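Local coordinates for protein phosphatidylinositol-specific phospholipase C (Listeria monocytogenes, PDB 2PLC) that belongs to the phosphatidylinositol-specific phospholipase C family of bacterial enzymes, whose X domain is built on a TIM-barrel fold, at residues A[61-66]-A[103-108]. Numbering follows the deposited sequence.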
loop_
_atom_site.group_PDB
_atom_site.type_symbol
_atom_site.label_atom_id
_atom_site.label_comp_id
_atom_site.label_asym_id
_atom_site.label_seq_id
_atom_site.Cartn_x
_atom_site.Cartn_y
_atom_site.Cartn_z
ATOM N N ILE A 61 1.617 -1.066 -1.772
ATOM C CA ILE A 61 2.650 -1.737 -0.991
ATOM C C ILE A 61 3.115 -0.854 0.150
ATOM O O ILE A 61 3.027 0.369 0.085
ATOM C CB ILE A 61 3.834 -2.218 -1.858
ATOM C CG1 ILE A 61 4.481 -1.049 -2.596
ATOM C CG2 ILE A 61 3.351 -3.262 -2.851
ATOM C CD1 ILE A 61 5.646 -1.464 -3.477
ATOM N N ASP A 62 3.578 -1.497 1.211
ATOM C CA ASP A 62 4.014 -0.821 2.421
ATOM C C ASP A 62 5.476 -1.215 2.665
ATOM O O ASP A 62 5.765 -2.317 3.132
ATOM C CB ASP A 62 3.093 -1.297 3.544
ATOM C CG ASP A 62 3.455 -0.749 4.894
ATOM O OD1 ASP A 62 4.373 0.095 5.002
ATOM O OD2 ASP A 62 2.794 -1.179 5.864
ATOM N N ILE A 63 6.386 -0.303 2.337
ATOM C CA ILE A 63 7.822 -0.537 2.463
ATOM C C ILE A 63 8.455 0.238 3.615
ATOM O O ILE A 63 8.344 1.460 3.690
ATOM C CB ILE A 63 8.538 -0.165 1.145
ATOM C CG1 ILE A 63 7.854 -0.854 -0.045
ATOM C CG2 ILE A 63 10.018 -0.547 1.203
ATOM C CD1 ILE A 63 7.907 -2.362 -0.011
ATOM N N ARG A 64 9.129 -0.482 4.507
ATOM C CA ARG A 64 9.781 0.132 5.664
ATOM C C ARG A 64 11.294 0.005 5.488
ATOM O O ARG A 64 11.805 -1.102 5.295
ATOM C CB ARG A 64 9.368 -0.588 6.948
ATOM C CG ARG A 64 7.926 -1.079 6.990
ATOM C CD ARG A 64 6.944 0.039 7.236
ATOM N NE ARG A 64 5.578 -0.465 7.396
ATOM C CZ ARG A 64 5.023 -0.783 8.563
ATOM N NH1 ARG A 64 5.716 -0.660 9.687
ATOM N NH2 ARG A 64 3.762 -1.190 8.614
ATOM N N ALA A 65 12.009 1.124 5.594
ATOM C CA ALA A 65 13.462 1.125 5.423
ATOM C C ALA A 65 14.206 2.013 6.416
ATOM O O ALA A 65 13.601 2.824 7.114
ATOM C CB ALA A 65 13.809 1.550 3.995
ATOM N N LYS A 66 15.526 1.831 6.484
ATOM C CA LYS A 66 16.396 2.626 7.352
ATOM C C LYS A 66 17.415 3.362 6.478
ATOM O O LYS A 66 17.580 3.011 5.309
ATOM C CB LYS A 66 17.089 1.742 8.386
ATOM C CG LYS A 66 16.143 1.252 9.464
ATOM C CD LYS A 66 16.882 0.579 10.605
ATOM C CE LYS A 66 15.916 0.154 11.694
ATOM N NZ LYS A 66 16.597 -0.641 12.747
ATOM N N MET A 103 2.749 3.425 -3.148
ATOM C CA MET A 103 3.762 2.947 -2.234
ATOM C C MET A 103 4.025 3.813 -1.022
ATOM O O MET A 103 4.404 4.977 -1.134
ATOM C CB MET A 103 5.068 2.737 -3.004
ATOM C CG MET A 103 6.245 2.321 -2.143
ATOM S SD MET A 103 7.737 2.139 -3.119
ATOM C CE MET A 103 8.707 3.476 -2.488
ATOM N N ARG A 104 3.838 3.216 0.149
ATOM C CA ARG A 104 4.096 3.891 1.403
ATOM C C ARG A 104 5.553 3.595 1.730
ATOM O O ARG A 104 5.957 2.433 1.774
ATOM C CB ARG A 104 3.201 3.318 2.497
ATOM C CG ARG A 104 3.503 3.842 3.878
ATOM C CD ARG A 104 2.782 3.031 4.932
ATOM N NE ARG A 104 3.025 3.542 6.277
ATOM C CZ ARG A 104 2.417 3.084 7.368
ATOM N NH1 ARG A 104 1.536 2.103 7.274
ATOM N NH2 ARG A 104 2.653 3.641 8.548
ATOM N N LEU A 105 6.353 4.643 1.868
ATOM C CA LEU A 105 7.760 4.483 2.198
ATOM C C LEU A 105 7.948 5.092 3.571
ATOM O O LEU A 105 7.857 6.305 3.742
ATOM C CB LEU A 105 8.648 5.177 1.164
ATOM C CG LEU A 105 10.153 5.177 1.449
ATOM C CD1 LEU A 105 10.661 3.756 1.621
ATOM C CD2 LEU A 105 10.886 5.874 0.318
ATOM N N LYS A 106 8.198 4.234 4.552
ATOM C CA LYS A 106 8.359 4.668 5.929
ATOM C C LYS A 106 9.787 4.601 6.463
ATOM O O LYS A 106 10.532 3.663 6.180
ATOM C CB LYS A 106 7.445 3.834 6.820
ATOM C CG LYS A 106 7.374 4.307 8.246
ATOM C CD LYS A 106 6.552 3.361 9.099
ATOM C CE LYS A 106 6.309 3.958 10.476
ATOM N NZ LYS A 106 7.585 4.385 11.118
ATOM N N ASP A 107 10.156 5.632 7.221
ATOM C CA ASP A 107 11.461 5.737 7.867
ATOM C C ASP A 107 11.286 4.901 9.136
ATOM O O ASP A 107 10.642 5.334 10.093
ATOM C CB ASP A 107 11.735 7.207 8.218
ATOM C CG ASP A 107 13.106 7.435 8.857
ATOM O OD1 ASP A 107 13.844 6.456 9.119
ATOM O OD2 ASP A 107 13.441 8.619 9.099
ATOM N N GLU A 108 11.833 3.690 9.120
ATOM C CA GLU A 108 11.712 2.760 10.243
ATOM C C GLU A 108 12.389 3.211 11.542
ATOM O O GLU A 108 12.261 2.554 12.577
ATOM C CB GLU A 108 12.226 1.376 9.817
ATOM C CG GLU A 108 11.741 0.202 10.667
ATOM C CD GLU A 108 10.234 -0.042 10.595
ATOM O OE1 GLU A 108 9.507 0.737 9.940
ATOM O OE2 GLU A 108 9.774 -1.027 11.208
HETATM O O HOH W 1 0.249 0.309 5.363
#
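Five backbone hydrogen bonds zip strand 61-65 to strand 103-107, starting with Arg104 N to Ile61 O (3.0 Å). Ile63 and Ala65 each turn both N-H and C=O to the partner strand, as in a parallel pair: Ile63 bonds Arg104 O and Lys106 N, Ala65 bonds Lys106 O and Glu108 N. Met103 and Leu105 add CA-H...O contacts to the carbonyls of Ile61 and Ile63.

Asp62, Arg64, Arg104 and Lys106 share the polar face. The carboxylate of Asp62 is gripped side-on by Arg64: NE meets OD1 at 2.7 Å and NH2 meets OD2 at 2.9 Å, both on the syn side. Asp62 and Arg104 lie alongside each other, flat groups 6° apart; OD2 stands well out of the guanidinium plane, 3.8 Å from Arg104 NH1, a long, purely electrostatic salt bridge. A water accepts from Arg104 NH1 and donates weakly to Asp62 OD2. Asp62 probably offsets the repulsion between Arg64 NH2 and Arg104 NH1, 4.2 Å apart; Glu157 pairs with Arg104 NH2. Lys106 touches through its aliphatic part, CD 3.8 Å from Arg64 CD.

The parallel strands, linked by a crossover that includes helix 82-95, are consistent with the family's TIM-barrel fold, the apolar face turned to surrounding helices. There Ile61 CG1 rests 3.8 Å from Met103 CG, and Ile63 CG1 touches the same methylene; beta-branched isoleucine suits a strand, and unbranched methionine can lie across both. Ile61 packs on Ile89 and Ile63 on Val85 of that helix.

Just after strand 103-107, Glu108 reaches back over Arg64, its OE1 3.3 Å from Arg64 CB, while OE2 bonds to Gly74 N.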